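Local coordinates for protein DNA polymerase (Pyrobaculum calidifontis, PDB 5MDN) that probably catalyses template-directed DNA synthesis, extending a DNA strand with nucleotides from 2'-deoxyribonucleoside 5'-triphosphates and releasing diphosphate, as a family B DNA polymerase, at residues A[414-419]-A[594-599]; A[590-595]-A[608-613]. All coordinates share one frame; numbering follows the deposited sequence.

Interaction 1 of 2, residues A[414-419]-A[594-599]; sequences SDVLVL and ERVLFT
With OG anti to its carbonyl carbon (chi1 -62°), Ser-414 turns its hydroxyl toward Arg-595, whose chain bends at chi3 (-64°) and brings the guanidinium edge round to meet it. Arg-595 NE donates to Ser-414 OG at 3.1 Å; the oxygen lies almost in the guanidinium plane, but the bond is bent, with 136° at the hydrogen. Serine suits the place because its short side chain lets OG accept from NE while lying beside the arginine's CG and CD. NH1 donates to the carbonyl O of Leu-642. Behind the serine, the backbone N of Asp-415 gives a nearly straight bond of 2.8 Å to Glu-594 O, reaching it from above the carbonyl plane. Asp-415 sends its carboxylate elsewhere, to a salt bridge with Arg-610. Further along, Val-416 and Val-596 each hold CG2 anti to the carbonyl carbon and cross at about a right angle, Val-596 CG2 meeting CB (3.9 Å) and CG2 of Val-416. Both are buried, and their beta-branched, apolar side chains suit packing between diverging strands. Ser-414 and Arg-595 form an antiparallel, non-hydrogen-bonded pair where both chains turn a corner, each passing between the same two antiparallel sheets of the family B polymerase region.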
ATOM      1  N   SER A 414      -2.111 -25.096  19.965  1.00 65.59           N
ATOM      2  CA  SER A 414      -1.383 -25.881  18.976  1.00 68.71           C
ATOM      3  C   SER A 414      -2.326 -26.368  17.882  1.00 70.99           C
ATOM      4  O   SER A 414      -3.485 -26.697  18.152  1.00 72.45           O
ATOM      5  CB  SER A 414      -0.686 -27.076  19.632  1.00 68.06           C
ATOM      6  OG  SER A 414       0.266 -26.648  20.590  1.00 67.17           O
ATOM      7  N   ASP A 415      -1.814 -26.413  16.648  1.00 70.29           N
ATOM      8  CA  ASP A 415      -2.563 -26.862  15.476  1.00 69.10           C
ATOM      9  C   ASP A 415      -3.833 -26.044  15.275  1.00 63.96           C
ATOM     10  O   ASP A 415      -4.921 -26.471  15.674  1.00 66.78           O
ATOM     11  CB  ASP A 415      -2.906 -28.351  15.591  1.00 70.83           C
ATOM     12  CG  ASP A 415      -1.679 -29.240  15.531  1.00 71.43           C
ATOM     13  OD1 ASP A 415      -0.722 -28.887  14.810  1.00 70.37           O
ATOM     14  OD2 ASP A 415      -1.675 -30.294  16.201  1.00 75.95           O
ATOM     15  N   VAL A 416      -3.715 -24.881  14.641  1.00 65.77           N
ATOM     16  CA  VAL A 416      -4.824 -23.946  14.491  1.00 64.25           C
ATOM     17  C   VAL A 416      -4.976 -23.596  13.019  1.00 62.25           C
ATOM     18  O   VAL A 416      -3.988 -23.280  12.347  1.00 61.50           O
ATOM     19  CB  VAL A 416      -4.609 -22.671  15.329  1.00 64.04           C
ATOM     20  CG1 VAL A 416      -5.720 -21.664  15.074  1.00 63.87           C
ATOM     21  CG2 VAL A 416      -4.519 -23.014  16.809  1.00 66.08           C
ATOM     22  N   LEU A 417      -6.210 -23.655  12.521  1.00 61.03           N
ATOM     23  CA  LEU A 417      -6.547 -23.217  11.174  1.00 61.35           C
ATOM     24  C   LEU A 417      -7.294 -21.892  11.238  1.00 60.68           C
ATOM     25  O   LEU A 417      -8.196 -21.713  12.065  1.00 56.82           O
ATOM     26  CB  LEU A 417      -7.407 -24.260  10.449  1.00 63.69           C
ATOM     27  CG  LEU A 417      -6.812 -25.652  10.231  1.00 64.85           C
ATOM     28  CD1 LEU A 417      -7.755 -26.502   9.393  1.00 66.91           C
ATOM     29  CD2 LEU A 417      -5.451 -25.549   9.568  1.00 63.72           C
ATOM     30  N   VAL A 418      -6.914 -20.966  10.362  1.00 64.27           N
ATOM     31  CA  VAL A 418      -7.595 -19.684  10.219  1.00 63.77           C
ATOM     32  C   VAL A 418      -8.460 -19.742   8.966  1.00 62.98           C
ATOM     33  O   VAL A 418      -7.950 -19.943   7.857  1.00 61.25           O
ATOM     34  CB  VAL A 418      -6.595 -18.521  10.149  1.00 63.39           C
ATOM     35  CG1 VAL A 418      -7.331 -17.203   9.956  1.00 63.66           C
ATOM     36  CG2 VAL A 418      -5.745 -18.483  11.409  1.00 63.67           C
ATOM     37  N   LEU A 419      -9.765 -19.563   9.138  1.00 60.31           N
ATOM     38  CA  LEU A 419     -10.715 -19.628   8.037  1.00 60.03           C
ATOM     39  C   LEU A 419     -11.055 -18.217   7.576  1.00 59.58           C
ATOM     40  O   LEU A 419     -11.413 -17.360   8.392  1.00 54.90           O
ATOM     41  CB  LEU A 419     -11.982 -20.377   8.454  1.00 60.85           C
ATOM     42  CG  LEU A 419     -11.780 -21.843   8.850  1.00 61.48           C
ATOM     43  CD1 LEU A 419     -13.027 -22.419   9.504  1.00 61.89           C
ATOM     44  CD2 LEU A 419     -11.373 -22.671   7.643  1.00 62.14           C
ATOM     45  N   GLU A 594       1.158 -24.194  13.152  1.00 66.95           N
ATOM     46  CA  GLU A 594       1.548 -25.268  14.058  1.00 65.65           C
ATOM     47  C   GLU A 594       1.253 -24.894  15.505  1.00 65.31           C
ATOM     48  O   GLU A 594       0.831 -25.743  16.299  1.00 64.10           O
ATOM     49  CB  GLU A 594       3.030 -25.592  13.870  1.00 66.08           C
ATOM     50  CG  GLU A 594       3.514 -26.798  14.655  1.00 68.30           C
ATOM     51  CD  GLU A 594       4.953 -27.155  14.334  1.00 70.56           C
ATOM     52  OE1 GLU A 594       5.510 -26.573  13.380  1.00 74.06           O
ATOM     53  OE2 GLU A 594       5.526 -28.016  15.034  1.00 72.29           O
ATOM     54  N   ARG A 595       1.470 -23.630  15.864  1.00 61.73           N
ATOM     55  CA  ARG A 595       1.180 -23.135  17.201  1.00 62.32           C
ATOM     56  C   ARG A 595       0.879 -21.644  17.121  1.00 60.26           C
ATOM     57  O   ARG A 595       1.379 -20.942  16.240  1.00 61.30           O
ATOM     58  CB  ARG A 595       2.341 -23.427  18.163  1.00 63.64           C
ATOM     59  CG  ARG A 595       1.898 -23.787  19.574  1.00 64.29           C
ATOM     60  CD  ARG A 595       2.922 -24.632  20.327  1.00 65.14           C
ATOM     61  NE  ARG A 595       3.131 -25.939  19.706  1.00 66.80           N
ATOM     62  CZ  ARG A 595       4.225 -26.298  19.042  1.00 69.67           C
ATOM     63  NH1 ARG A 595       5.236 -25.452  18.906  1.00 71.10           N
ATOM     64  NH2 ARG A 595       4.308 -27.514  18.519  1.00 70.88           N
ATOM     65  N   VAL A 596       0.060 -21.169  18.057  1.00 61.07           N
ATOM     66  CA  VAL A 596      -0.403 -19.783  18.088  1.00 60.61           C
ATOM     67  C   VAL A 596      -0.350 -19.287  19.525  1.00 59.45           C
ATOM     68  O   VAL A 596      -0.658 -20.030  20.463  1.00 56.81           O
ATOM     69  CB  VAL A 596      -1.836 -19.636  17.521  1.00 60.93           C
ATOM     70  CG1 VAL A 596      -2.344 -18.209  17.678  1.00 59.66           C
ATOM     71  CG2 VAL A 596      -1.881 -20.037  16.066  1.00 61.00           C
ATOM     72  N   LEU A 597       0.046 -18.029  19.697  1.00 61.36           N
ATOM     73  CA  LEU A 597       0.145 -17.397  21.008  1.00 65.16           C
ATOM     74  C   LEU A 597      -0.676 -16.113  21.010  1.00 67.61           C
ATOM     75  O   LEU A 597      -0.304 -15.133  20.356  1.00 67.74           O
ATOM     76  CB  LEU A 597       1.602 -17.112  21.357  1.00 65.35           C
ATOM     77  CG  LEU A 597       1.850 -16.183  22.543  1.00 65.34           C
ATOM     78  CD1 LEU A 597       1.345 -16.796  23.841  1.00 66.21           C
ATOM     79  CD2 LEU A 597       3.327 -15.873  22.625  1.00 66.90           C
ATOM     80  N   PHE A 598      -1.784 -16.118  21.749  1.00 69.38           N
ATOM     81  CA  PHE A 598      -2.554 -14.907  22.003  1.00 72.99           C
ATOM     82  C   PHE A 598      -2.049 -14.264  23.288  1.00 79.98           C
ATOM     83  O   PHE A 598      -2.102 -14.880  24.359  1.00 87.24           O
ATOM     84  CB  PHE A 598      -4.047 -15.217  22.112  1.00 70.29           C
ATOM     85  CG  PHE A 598      -4.752 -15.316  20.787  1.00 67.21           C
ATOM     86  CD1 PHE A 598      -4.843 -16.526  20.119  1.00 65.77           C
ATOM     87  CD2 PHE A 598      -5.337 -14.196  20.217  1.00 65.35           C
ATOM     88  CE1 PHE A 598      -5.498 -16.615  18.901  1.00 64.51           C
ATOM     89  CE2 PHE A 598      -5.993 -14.278  19.003  1.00 65.58           C
ATOM     90  CZ  PHE A 598      -6.073 -15.488  18.344  1.00 63.99           C
ATOM     91  N   THR A 599      -1.558 -13.031  23.183  1.00 76.56           N
ATOM     92  CA  THR A 599      -1.061 -12.315  24.352  1.00 83.84           C
ATOM     93  C   THR A 599      -2.164 -11.554  25.076  1.00 89.38           C
ATOM     94  O   THR A 599      -2.140 -11.451  26.308  1.00 94.53           O
ATOM     95  CB  THR A 599       0.055 -11.345  23.946  1.00 83.11           C
ATOM     96  OG1 THR A 599      -0.462 -10.374  23.027  1.00 81.86           O
ATOM     97  CG2 THR A 599       1.202 -12.100  23.290  1.00 80.09           C
TER

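Interaction 2 of 2, residues A[590-595]-A[608-613]; sequences DKDYER and LLRDGR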
ATOM      1  N   ASP A 590      -7.040 -19.849   5.419  1.00 72.96           N
ATOM      2  CA  ASP A 590      -6.071 -18.793   5.160  1.00 73.58           C
ATOM      3  C   ASP A 590      -4.687 -19.171   5.677  1.00 69.68           C
ATOM      4  O   ASP A 590      -3.693 -19.037   4.956  1.00 67.13           O
ATOM      5  CB  ASP A 590      -6.537 -17.480   5.793  1.00 75.66           C
ATOM      6  CG  ASP A 590      -5.817 -16.275   5.231  1.00 79.13           C
ATOM      7  OD1 ASP A 590      -5.651 -16.206   3.995  1.00 82.38           O
ATOM      8  OD2 ASP A 590      -5.412 -15.401   6.026  1.00 76.88           O
ATOM      9  N   LYS A 591      -4.605 -19.650   6.917  1.00 68.40           N
ATOM     10  CA  LYS A 591      -3.330 -20.006   7.523  1.00 64.84           C
ATOM     11  C   LYS A 591      -3.459 -21.330   8.260  1.00 61.12           C
ATOM     12  O   LYS A 591      -4.486 -21.602   8.888  1.00 61.34           O
ATOM     13  CB  LYS A 591      -2.846 -18.918   8.492  1.00 65.72           C
ATOM     14  CG  LYS A 591      -2.523 -17.589   7.831  1.00 69.84           C
ATOM     15  CD  LYS A 591      -1.302 -17.694   6.933  1.00 73.37           C
ATOM     16  CE  LYS A 591      -1.082 -16.406   6.156  1.00 71.06           C
ATOM     17  NZ  LYS A 591      -0.493 -15.341   7.012  1.00 68.91           N
ATOM     18  N   ASP A 592      -2.411 -22.147   8.179  1.00 61.29           N
ATOM     19  CA  ASP A 592      -2.303 -23.391   8.940  1.00 63.06           C
ATOM     20  C   ASP A 592      -1.136 -23.220   9.906  1.00 58.85           C
ATOM     21  O   ASP A 592       0.027 -23.388   9.522  1.00 56.53           O
ATOM     22  CB  ASP A 592      -2.103 -24.592   8.017  1.00 67.76           C
ATOM     23  CG  ASP A 592      -2.004 -25.907   8.775  1.00 73.66           C
ATOM     24  OD1 ASP A 592      -2.293 -25.924   9.992  1.00 81.35           O
ATOM     25  OD2 ASP A 592      -1.641 -26.927   8.153  1.00 71.90           O
ATOM     26  N   TYR A 593      -1.446 -22.892  11.156  1.00 61.33           N
ATOM     27  CA  TYR A 593      -0.427 -22.643  12.167  1.00 62.67           C
ATOM     28  C   TYR A 593      -0.131 -23.913  12.955  1.00 65.60           C
ATOM     29  O   TYR A 593      -1.052 -24.624  13.372  1.00 66.53           O
ATOM     30  CB  TYR A 593      -0.875 -21.538  13.122  1.00 59.18           C
ATOM     31  CG  TYR A 593      -0.938 -20.157  12.512  1.00 58.21           C
ATOM     32  CD1 TYR A 593       0.196 -19.559  11.977  1.00 58.75           C
ATOM     33  CD2 TYR A 593      -2.128 -19.443  12.491  1.00 58.75           C
ATOM     34  CE1 TYR A 593       0.141 -18.291  11.427  1.00 58.81           C
ATOM     35  CE2 TYR A 593      -2.192 -18.176  11.945  1.00 59.01           C
ATOM     36  CZ  TYR A 593      -1.056 -17.606  11.414  1.00 59.77           C
ATOM     37  OH  TYR A 593      -1.116 -16.344  10.868  1.00 61.73           O
ATOM     38  N   GLU A 594       1.158 -24.194  13.152  1.00 66.95           N
ATOM     39  CA  GLU A 594       1.548 -25.268  14.058  1.00 65.65           C
ATOM     40  C   GLU A 594       1.253 -24.894  15.505  1.00 65.31           C
ATOM     41  O   GLU A 594       0.831 -25.743  16.299  1.00 64.10           O
ATOM     42  CB  GLU A 594       3.030 -25.592  13.870  1.00 66.08           C
ATOM     43  CG  GLU A 594       3.514 -26.798  14.655  1.00 68.30           C
ATOM     44  CD  GLU A 594       4.953 -27.155  14.334  1.00 70.56           C
ATOM     45  OE1 GLU A 594       5.510 -26.573  13.380  1.00 74.06           O
ATOM     46  OE2 GLU A 594       5.526 -28.016  15.034  1.00 72.29           O
ATOM     47  N   ARG A 595       1.470 -23.630  15.864  1.00 61.73           N
ATOM     48  CA  ARG A 595       1.180 -23.135  17.201  1.00 62.32           C
ATOM     49  C   ARG A 595       0.879 -21.644  17.121  1.00 60.26           C
ATOM     50  O   ARG A 595       1.379 -20.942  16.240  1.00 61.30           O
ATOM     51  CB  ARG A 595       2.341 -23.427  18.163  1.00 63.64           C
ATOM     52  CG  ARG A 595       1.898 -23.787  19.574  1.00 64.29           C
ATOM     53  CD  ARG A 595       2.922 -24.632  20.327  1.00 65.14           C
ATOM     54  NE  ARG A 595       3.131 -25.939  19.706  1.00 66.80           N
ATOM     55  CZ  ARG A 595       4.225 -26.298  19.042  1.00 69.67           C
ATOM     56  NH1 ARG A 595       5.236 -25.452  18.906  1.00 71.10           N
ATOM     57  NH2 ARG A 595       4.308 -27.514  18.519  1.00 70.88           N
ATOM     58  N   LEU A 608       3.094 -19.759  14.205  1.00 57.01           N
ATOM     59  CA  LEU A 608       4.182 -20.531  13.613  1.00 58.85           C
ATOM     60  C   LEU A 608       3.612 -21.361  12.470  1.00 60.35           C
ATOM     61  O   LEU A 608       2.808 -22.270  12.697  1.00 60.13           O
ATOM     62  CB  LEU A 608       4.851 -21.417  14.663  1.00 60.74           C
ATOM     63  CG  LEU A 608       5.925 -22.396  14.187  1.00 61.49           C
ATOM     64  CD1 LEU A 608       7.083 -21.659  13.536  1.00 62.70           C
ATOM     65  CD2 LEU A 608       6.414 -23.251  15.346  1.00 61.02           C
ATOM     66  N   LEU A 609       4.029 -21.047  11.248  1.00 61.26           N
ATOM     67  CA  LEU A 609       3.568 -21.772  10.076  1.00 63.13           C
ATOM     68  C   LEU A 609       4.311 -23.099   9.938  1.00 66.80           C
ATOM     69  O   LEU A 609       5.369 -23.317  10.536  1.00 66.73           O
ATOM     70  CB  LEU A 609       3.754 -20.931   8.812  1.00 62.96           C
ATOM     71  CG  LEU A 609       2.963 -19.623   8.737  1.00 60.40           C
ATOM     72  CD1 LEU A 609       3.484 -18.748   7.609  1.00 59.78           C
ATOM     73  CD2 LEU A 609       1.482 -19.910   8.553  1.00 59.23           C
ATOM     74  N   ARG A 610       3.730 -23.997   9.137  1.00 66.75           N
ATOM     75  CA  ARG A 610       4.307 -25.326   8.964  1.00 68.94           C
ATOM     76  C   ARG A 610       5.708 -25.267   8.365  1.00 71.66           C
ATOM     77  O   ARG A 610       6.549 -26.119   8.675  1.00 77.36           O
ATOM     78  CB  ARG A 610       3.394 -26.183   8.086  1.00 69.38           C
ATOM     79  CG  ARG A 610       2.008 -26.416   8.664  1.00 71.50           C
ATOM     80  CD  ARG A 610       2.045 -27.383   9.836  1.00 71.07           C
ATOM     81  NE  ARG A 610       0.722 -27.584  10.424  1.00 69.39           N
ATOM     82  CZ  ARG A 610       0.498 -28.244  11.555  1.00 67.65           C
ATOM     83  NH1 ARG A 610       1.510 -28.776  12.229  1.00 65.75           N
ATOM     84  NH2 ARG A 610      -0.740 -28.380  12.012  1.00 66.31           N
ATOM     85  N   ASP A 611       5.981 -24.280   7.512  1.00 69.27           N
ATOM     86  CA  ASP A 611       7.303 -24.134   6.918  1.00 67.98           C
ATOM     87  C   ASP A 611       8.314 -23.484   7.857  1.00 65.51           C
ATOM     88  O   ASP A 611       9.480 -23.336   7.477  1.00 67.28           O
ATOM     89  CB  ASP A 611       7.213 -23.333   5.613  1.00 70.57           C
ATOM     90  CG  ASP A 611       6.721 -21.913   5.824  1.00 71.97           C
ATOM     91  OD1 ASP A 611       6.263 -21.590   6.941  1.00 66.74           O
ATOM     92  OD2 ASP A 611       6.794 -21.114   4.866  1.00 75.77           O
ATOM     93  N   GLY A 612       7.901 -23.092   9.062  1.00 64.20           N
ATOM     94  CA  GLY A 612       8.795 -22.522  10.046  1.00 65.45           C
ATOM     95  C   GLY A 612       8.739 -21.013  10.169  1.00 64.10           C
ATOM     96  O   GLY A 612       9.297 -20.469  11.130  1.00 62.29           O
ATOM     97  N   ARG A 613       8.089 -20.324   9.235  1.00 63.73           N
ATOM     98  CA  ARG A 613       7.992 -18.872   9.306  1.00 65.15           C
ATOM     99  C   ARG A 613       7.042 -18.445  10.419  1.00 67.25           C
ATOM    100  O   ARG A 613       5.927 -18.964  10.537  1.00 70.27           O
ATOM    101  CB  ARG A 613       7.514 -18.302   7.972  1.00 65.06           C
ATOM    102  CG  ARG A 613       8.560 -18.282   6.875  1.00 66.47           C
ATOM    103  CD  ARG A 613       7.975 -17.688   5.608  1.00 65.09           C
ATOM    104  NE  ARG A 613       6.851 -18.483   5.118  1.00 65.29           N
ATOM    105  CZ  ARG A 613       5.838 -17.994   4.410  1.00 61.98           C
ATOM    106  NH1 ARG A 613       5.802 -16.705   4.102  1.00 63.77           N
ATOM    107  NH2 ARG A 613       4.861 -18.796   4.008  1.00 59.31           N
TER
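A type I beta turn from Leu-609 to Gly-612 lies between strands 605-609 and 614-617 and sets Arg-610 beside the neighbouring backbone at 590-595. Two backbone hydrogen bonds join the segments: Glu-594 N donates to Leu-608 O at 2.6 Å, nearly along the C=O axis, and Leu-608 N to Arg-595 O at 2.9 Å. Arg-610, bent at chi2 (-73°), swings its guanidinium back over Glu-594, whose CA sits 3.9 Å above the centre of one face. At the guanidinium edge, NE forms a salt bridge with Asp-592 OD2 (3.3 Å), its hydrogen bond weak and the carboxylate plane turned 67° from the guanidinium. Within the turn, Asp-611 makes an Asx turn, OD1 accepting from Arg-613 N, while its OD2 takes Arg-613 NE on the syn lone pair at 2.6 Å. Gly-612 suits the left-handed last position, where a side chain would strike the preceding carbonyl. An alanine in place of Asp-592 would remove the carboxylate and is likely to loosen Arg-610, leaving it to rely more on its other partner, Asp-415. Leu-609 lies alongside Tyr-593, CD2 3.6 Å from CE1, and the tyrosine OH is hydrogen-bonded to Asp-615 OD1.

In the fold
The two contacts lie about 8 Å apart, centre to centre, and share Glu-594 and Arg-595, at the corner where strand 588-593 gives way to strand 595-598. Along the chain, 414-419 comes first; after some 170 residues follow 590-595, 594-599 and 608-613 in close succession. Strands 416-420 and 588-593 are neighbours in one antiparallel sheet, while 595-598 and 605-609 are neighbours in another, so interactions 1 and 2 join the two sheets where the chain turns at 414-415 and at 594. Val-416 O to Tyr-593 N, at 2.8 Å, probably hydrogen-bonds strand 416-420 to 588-593 within the first sheet. With Arg-610 also linking them, both contacts form one junction within the polymerase region, away from the magnesium sites.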